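Local structure of interpain A (Prevotella intermedia, 3BB7) at residues I271-V282 with V290-L298. The protein probably acts as a cysteine protease of the peptidase C10 family, represented here by a zymogen fragment with prodomain and catalytic domain. The protein carries 1 engineered substitution. Residues are numbered along the deposited sequence; the frame is centred on the assembly and turned at random.
Sequences IDGYNKAGLVSV and VDGYYKIDL
Strands 280-282 and 292-294 run antiparallel, with their axes 4.5 Å apart at closest approach. Val280 and Tyr294 form a hydrogen-bonded pair: Val280 N donates to Tyr294 O and Tyr294 N to Val280 O, both at 2.9 Å. Ser281 and Tyr293 make the non-hydrogen-bonded pair. Val282 N donates to Gly292 O at 2.8 Å; the return bond from Gly292 N to Val282 O is weak.

The Tyr293 ring lies over Ser281 of strand 280-282 and reaches Tyr274 and Asn275. Ser281 CB sits over one ring face, offset toward the rim, in a CH-pi contact 3.9 Å from the centroid. With chi1 179°, Ser281 OG points away from its own backbone N and donates to Asp272 OD2 from its syn side, 24° out of the carboxylate plane; it also bonds Thr88 OG1. Tyr274 C and Leu279 O meet the ring at its edge. Asn275 CB lies 4.0 Å from Tyr293 CE1, with its amide plane 15° from the ring plane. Water 1 links Tyr293 OH to Tyr274 O.

On the other sheet face, Val280 CG2 packs on Ile296 CG2, and Ile296 CD1 meets Ile271 CD1 tip to tip. Val282 CG2 touches Tyr294 CD2 at 4.0 Å. Tyr294 OH donates to Val290 O at 2.7 Å in the carbonyl plane, which anchors the far end of the ring. Leu279 CG rests on Lys295 CG, and waters 2 and 3 join Lys295 NZ to Ala277 O.

Helix 234-246 covers Val280 and Ile296. The arrangement is a beta hairpin in the protease part of one continuous antiparallel sheet, which strand 292-294 carries on into strand 35-39 of the N-terminal propeptide region.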
loop_
_atom_site.group_PDB
_atom_site.type_symbol
_atom_site.label_atom_id
_atom_site.label_comp_id
_atom_site.label_asym_id
_atom_site.label_seq_id
_atom_site.Cartn_x
_atom_site.Cartn_y
_atom_site.Cartn_z
ATOM N N ILE A 271 -5.436 1.058 -0.490
ATOM C CA ILE A 271 -6.471 2.101 -0.670
ATOM C C ILE A 271 -7.654 1.663 0.151
ATOM O O ILE A 271 -8.248 0.592 -0.091
ATOM C CB ILE A 271 -6.899 2.287 -2.146
ATOM C CG1 ILE A 271 -5.701 2.813 -2.973
ATOM C CG2 ILE A 271 -8.173 3.207 -2.244
ATOM C CD1 ILE A 271 -5.986 2.789 -4.466
ATOM N N ASP A 272 -8.034 2.498 1.103
ATOM C CA ASP A 272 -9.085 2.124 2.026
ATOM C C ASP A 272 -10.199 3.144 2.147
ATOM O O ASP A 272 -10.944 3.148 3.122
ATOM C CB ASP A 272 -8.513 1.741 3.399
ATOM C CG ASP A 272 -7.926 2.898 4.150
ATOM O OD1 ASP A 272 -7.722 2.733 5.377
ATOM O OD2 ASP A 272 -7.671 3.979 3.549
ATOM N N GLY A 273 -10.365 3.961 1.112
ATOM C CA GLY A 273 -11.509 4.902 1.087
ATOM C C GLY A 273 -11.312 5.880 -0.056
ATOM O O GLY A 273 -10.296 5.830 -0.777
ATOM N N TYR A 274 -12.242 6.818 -0.175
ATOM C CA TYR A 274 -12.125 7.918 -1.130
ATOM C C TYR A 274 -13.041 9.026 -0.690
ATOM O O TYR A 274 -13.994 8.789 0.061
ATOM C CB TYR A 274 -12.464 7.493 -2.559
ATOM C CG TYR A 274 -13.860 6.944 -2.802
ATOM C CD1 TYR A 274 -14.108 5.576 -2.796
ATOM C CD2 TYR A 274 -14.936 7.799 -3.052
ATOM C CE1 TYR A 274 -15.380 5.088 -3.026
ATOM C CE2 TYR A 274 -16.208 7.313 -3.283
ATOM C CZ TYR A 274 -16.415 5.951 -3.298
ATOM O OH TYR A 274 -17.671 5.458 -3.532
ATOM N N ASN A 275 -12.726 10.238 -1.135
ATOM C CA ASN A 275 -13.575 11.377 -0.797
ATOM C C ASN A 275 -14.397 11.823 -2.004
ATOM O O ASN A 275 -14.294 11.241 -3.100
ATOM C CB ASN A 275 -12.786 12.523 -0.106
ATOM C CG ASN A 275 -11.821 13.264 -1.019
ATOM O OD1 ASN A 275 -11.840 13.119 -2.240
ATOM N ND2 ASN A 275 -10.941 14.075 -0.405
ATOM N N LYS A 276 -15.237 12.839 -1.804
ATOM C CA LYS A 276 -16.112 13.304 -2.869
ATOM C C LYS A 276 -15.379 13.857 -4.082
ATOM O O LYS A 276 -15.902 13.826 -5.187
ATOM C CB LYS A 276 -17.069 14.355 -2.316
ATOM C CG LYS A 276 -18.017 13.780 -1.338
ATOM C CD LYS A 276 -18.983 14.867 -0.909
ATOM C CE LYS A 276 -20.052 14.331 0.008
ATOM N NZ LYS A 276 -20.835 15.489 0.597
ATOM N N ALA A 277 -14.168 14.382 -3.870
ATOM C CA ALA A 277 -13.377 14.907 -4.944
ATOM C C ALA A 277 -12.497 13.845 -5.615
ATOM O O ALA A 277 -11.714 14.164 -6.507
ATOM C CB ALA A 277 -12.535 16.038 -4.412
ATOM N N GLY A 278 -12.657 12.579 -5.215
ATOM C CA GLY A 278 -11.991 11.474 -5.889
ATOM C C GLY A 278 -10.594 11.155 -5.372
ATOM O O GLY A 278 -9.958 10.224 -5.878
ATOM N N LEU A 279 -10.081 11.917 -4.391
ATOM C CA LEU A 279 -8.830 11.470 -3.714
ATOM C C LEU A 279 -9.057 10.155 -2.976
ATOM O O LEU A 279 -10.156 9.894 -2.465
ATOM C CB LEU A 279 -8.321 12.525 -2.722
ATOM C CG LEU A 279 -7.618 13.728 -3.354
ATOM C CD1 LEU A 279 -8.587 14.594 -4.117
ATOM C CD2 LEU A 279 -6.914 14.497 -2.240
ATOM N N VAL A 280 -8.031 9.311 -2.922
ATOM C CA VAL A 280 -8.172 8.024 -2.236
ATOM C C VAL A 280 -7.476 8.056 -0.874
ATOM O O VAL A 280 -6.417 8.685 -0.720
ATOM C CB VAL A 280 -7.659 6.864 -3.110
ATOM C CG1 VAL A 280 -8.555 6.706 -4.330
ATOM C CG2 VAL A 280 -6.186 7.079 -3.530
ATOM N N SER A 281 -8.069 7.387 0.115
ATOM C CA SER A 281 -7.435 7.195 1.392
ATOM C C SER A 281 -6.370 6.136 1.248
ATOM O O SER A 281 -6.647 5.029 0.763
ATOM C CB SER A 281 -8.478 6.765 2.418
ATOM O OG SER A 281 -7.883 6.553 3.689
ATOM N N VAL A 282 -5.155 6.469 1.668
ATOM C CA VAL A 282 -3.990 5.600 1.503
ATOM C C VAL A 282 -3.348 5.286 2.858
ATOM O O VAL A 282 -3.107 6.192 3.679
ATOM C CB VAL A 282 -2.932 6.253 0.620
ATOM C CG1 VAL A 282 -1.696 5.359 0.466
ATOM C CG2 VAL A 282 -3.493 6.606 -0.773
ATOM N N VAL A 290 2.622 9.701 7.198
ATOM C CA VAL A 290 1.978 10.391 6.073
ATOM C C VAL A 290 0.763 9.714 5.435
ATOM O O VAL A 290 0.387 10.058 4.320
ATOM C CB VAL A 290 3.010 10.975 5.037
ATOM C CG1 VAL A 290 3.957 11.972 5.722
ATOM C CG2 VAL A 290 3.810 9.889 4.302
ATOM N N ASP A 291 0.106 8.822 6.180
ATOM C CA ASP A 291 -1.176 8.287 5.710
ATOM C C ASP A 291 -2.136 9.471 5.535
ATOM O O ASP A 291 -2.068 10.462 6.282
ATOM C CB ASP A 291 -1.780 7.255 6.681
ATOM C CG ASP A 291 -1.004 5.963 6.746
ATOM O OD1 ASP A 291 -0.079 5.768 5.927
ATOM O OD2 ASP A 291 -1.365 5.110 7.616
ATOM N N GLY A 292 -2.999 9.395 4.528
ATOM C CA GLY A 292 -3.914 10.505 4.218
ATOM C C GLY A 292 -4.617 10.270 2.907
ATOM O O GLY A 292 -4.665 9.131 2.426
ATOM N N TYR A 293 -5.158 11.338 2.314
ATOM C CA TYR A 293 -5.871 11.246 1.033
ATOM C C TYR A 293 -5.008 11.814 -0.069
ATOM O O TYR A 293 -4.454 12.914 0.048
ATOM C CB TYR A 293 -7.175 12.013 1.128
ATOM C CG TYR A 293 -8.283 11.275 1.863
ATOM C CD1 TYR A 293 -9.352 10.713 1.166
ATOM C CD2 TYR A 293 -8.238 11.108 3.237
ATOM C CE1 TYR A 293 -10.386 10.064 1.850
ATOM C CE2 TYR A 293 -9.271 10.457 3.932
ATOM C CZ TYR A 293 -10.319 9.910 3.221
ATOM O OH TYR A 293 -11.341 9.290 3.917
ATOM N N TYR A 294 -4.903 11.063 -1.154
ATOM C CA TYR A 294 -3.982 11.384 -2.244
ATOM C C TYR A 294 -4.611 11.179 -3.604
ATOM O O TYR A 294 -5.436 10.291 -3.782
ATOM C CB TYR A 294 -2.735 10.481 -2.116
ATOM C CG TYR A 294 -1.927 10.831 -0.872
ATOM C CD1 TYR A 294 -0.963 11.841 -0.923
ATOM C CD2 TYR A 294 -2.138 10.183 0.352
ATOM C CE1 TYR A 294 -0.251 12.227 0.201
ATOM C CE2 TYR A 294 -1.389 10.555 1.511
ATOM C CZ TYR A 294 -0.434 11.572 1.399
ATOM O OH TYR A 294 0.288 12.006 2.491
ATOM N N LYS A 295 -4.204 11.972 -4.573
ATOM C CA LYS A 295 -4.675 11.759 -5.945
ATOM C C LYS A 295 -3.987 10.584 -6.621
ATOM O O LYS A 295 -2.754 10.463 -6.625
ATOM C CB LYS A 295 -4.443 13.031 -6.763
ATOM C CG LYS A 295 -5.447 14.138 -6.408
ATOM C CD LYS A 295 -5.423 15.256 -7.401
ATOM C CE LYS A 295 -6.662 16.130 -7.256
ATOM N NZ LYS A 295 -7.823 15.653 -8.064
ATOM N N ILE A 296 -4.795 9.723 -7.219
ATOM C CA ILE A 296 -4.279 8.715 -8.148
ATOM C C ILE A 296 -4.946 8.812 -9.535
ATOM O O ILE A 296 -4.422 8.257 -10.509
ATOM C CB ILE A 296 -4.353 7.256 -7.644
ATOM C CG1 ILE A 296 -5.810 6.822 -7.489
ATOM C CG2 ILE A 296 -3.505 7.089 -6.348
ATOM C CD1 ILE A 296 -6.000 5.298 -7.363
ATOM N N ASP A 297 -6.076 9.504 -9.640
ATOM C CA ASP A 297 -6.732 9.577 -10.950
ATOM C C ASP A 297 -5.808 10.103 -12.043
ATOM O O ASP A 297 -5.770 9.573 -13.158
ATOM C CB ASP A 297 -8.038 10.393 -10.894
ATOM C CG ASP A 297 -7.886 11.769 -10.248
ATOM O OD1 ASP A 297 -6.782 12.177 -9.809
ATOM O OD2 ASP A 297 -8.919 12.481 -10.183
ATOM N N LEU A 298 -5.013 11.103 -11.698
ATOM C CA LEU A 298 -4.117 11.739 -12.665
ATOM C C LEU A 298 -2.843 10.937 -12.952
ATOM O O LEU A 298 -2.013 11.377 -13.761
ATOM C CB LEU A 298 -3.768 13.153 -12.200
ATOM C CG LEU A 298 -3.498 13.429 -10.725
ATOM C CD1 LEU A 298 -2.440 12.545 -10.117
ATOM C CD2 LEU A 298 -3.122 14.912 -10.531
HETATM O O HOH W 1 -13.738 9.852 2.670
HETATM O O HOH W 2 -9.171 13.271 -7.658
HETATM O O HOH W 3 -10.424 16.523 -7.008
HETATM O O HOH W 4 -7.637 10.643 -7.269
#